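Local coordinates for UPF0249 protein EF_3048 (Enterococcus faecalis, PDB 2I5I) that probably removes acetyl groups from acetylated carbohydrates, a magnesium-dependent step in the breakdown of oligosaccharides, at residues L141-A144 with L145-R149. Residues are numbered along the deposited sequence; the frame is centred on the assembly and turned at random.
Sequences LGVA and LALAR
L141 and L145 meet one turn apart on helix 138-151. CD1 of L145 lies 3.7 Å from CG of L141, and the two side chains run at a slant to each other. L141 holds its CG anti to the backbone N (chi1 -175°), on the carbonyl side, which brings its branch forward to L145. V143 and L147 make the second apolar pair. They lie side by side and point the same way, with CG1 of V143 4.2 Å from CD1 of L147, a looser touch. A146 and A148 bring only methyl groups: CB of A148 sits 3.6 Å from O of A144.

Four i to i+4 backbone hydrogen bonds join the two segments. N of L145 donates to O of L141 at 2.8 Å, with the donor nearly in line with the C=O bond. N of A148 reaches O of A144 at 2.9 Å. The bonds from A146 to G142 and from L147 to V143 are longer, and their donors are tilted further from the carbonyl plane.

V143 packs on L103 of helix 103-117, and L147 on Y107, W110 and D111. L141 touches Y167 and L145 touches L155, both in loops. R149 forms a salt bridge with D173. In this YdjC-family chain the side chain of A144 is about 12 Å from that of H130, a predicted magnesium ligand. The contact is thus regular alpha-helix: the carbonyls of L141 to A144 are each met by the N-H four residues on, while two leucine-containing pairs give apolar surfaces for a neighbouring helix and for loops.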
loop_
_atom_site.group_PDB
_atom_site.type_symbol
_atom_site.label_atom_id
_atom_site.label_comp_id
_atom_site.label_asym_id
_atom_site.label_seq_id
_atom_site.Cartn_x
_atom_site.Cartn_y
_atom_site.Cartn_z
ATOM N N LEU A 141 -15.348 -13.296 35.497
ATOM C CA LEU A 141 -13.949 -13.651 35.332
ATOM C C LEU A 141 -13.723 -15.076 34.862
ATOM O O LEU A 141 -12.947 -15.382 33.958
ATOM C CB LEU A 141 -13.219 -13.525 36.687
ATOM C CG LEU A 141 -11.712 -13.758 36.654
ATOM C CD1 LEU A 141 -11.064 -12.961 35.527
ATOM C CD2 LEU A 141 -11.087 -13.394 37.996
ATOM N N GLY A 142 -14.402 -16.003 35.541
ATOM C CA GLY A 142 -14.334 -17.408 35.189
ATOM C C GLY A 142 -14.668 -17.659 33.730
ATOM O O GLY A 142 -14.072 -18.530 33.112
ATOM N N VAL A 143 -15.620 -16.896 33.192
ATOM C CA VAL A 143 -16.040 -17.069 31.813
ATOM C C VAL A 143 -14.961 -16.529 30.869
ATOM O O VAL A 143 -14.739 -17.190 29.850
ATOM C CB VAL A 143 -17.368 -16.362 31.533
ATOM C CG1 VAL A 143 -17.684 -16.366 30.039
ATOM C CG2 VAL A 143 -18.514 -17.037 32.282
ATOM N N ALA A 144 -14.379 -15.397 31.259
ATOM C CA ALA A 144 -13.263 -14.847 30.499
ATOM C C ALA A 144 -12.093 -15.822 30.477
ATOM O O ALA A 144 -11.480 -16.028 29.430
ATOM C CB ALA A 144 -12.819 -13.496 31.032
ATOM N N LEU A 145 -11.735 -16.417 31.610
ATOM C CA LEU A 145 -10.590 -17.322 31.657
ATOM C C LEU A 145 -10.832 -18.562 30.826
ATOM O O LEU A 145 -9.943 -19.092 30.145
ATOM C CB LEU A 145 -10.255 -17.726 33.102
ATOM C CG LEU A 145 -9.653 -16.563 33.919
ATOM C CD1 LEU A 145 -9.958 -16.757 35.396
ATOM C CD2 LEU A 145 -8.173 -16.421 33.641
ATOM N N ALA A 146 -12.084 -19.043 30.833
ATOM C CA ALA A 146 -12.423 -20.200 30.017
ATOM C C ALA A 146 -12.202 -19.890 28.533
ATOM O O ALA A 146 -11.684 -20.734 27.805
ATOM C CB ALA A 146 -13.848 -20.661 30.269
ATOM N N LEU A 147 -12.572 -18.690 28.075
ATOM C CA LEU A 147 -12.349 -18.369 26.647
ATOM C C LEU A 147 -10.878 -18.088 26.361
ATOM O O LEU A 147 -10.352 -18.338 25.262
ATOM C CB LEU A 147 -13.287 -17.220 26.278
ATOM C CG LEU A 147 -14.775 -17.608 26.175
ATOM C CD1 LEU A 147 -15.691 -16.418 26.391
ATOM C CD2 LEU A 147 -15.017 -18.286 24.846
ATOM N N ALA A 148 -10.143 -17.589 27.335
ATOM C CA ALA A 148 -8.704 -17.378 27.235
ATOM C C ALA A 148 -8.014 -18.720 26.972
ATOM O O ALA A 148 -7.115 -18.822 26.136
ATOM C CB ALA A 148 -8.115 -16.731 28.473
ATOM N N ARG A 149 -8.481 -19.739 27.720
ATOM C CA ARG A 149 -7.863 -21.067 27.550
ATOM C C ARG A 149 -8.249 -21.649 26.198
ATOM O O ARG A 149 -7.403 -22.233 25.525
ATOM C CB ARG A 149 -8.227 -22.007 28.709
ATOM C CG ARG A 149 -7.950 -21.413 30.070
ATOM C CD ARG A 149 -8.425 -22.248 31.249
ATOM N NE ARG A 149 -7.762 -21.739 32.445
ATOM C CZ ARG A 149 -8.250 -21.274 33.569
ATOM N NH1 ARG A 149 -9.556 -21.210 33.797
ATOM N NH2 ARG A 149 -7.405 -20.858 34.504
#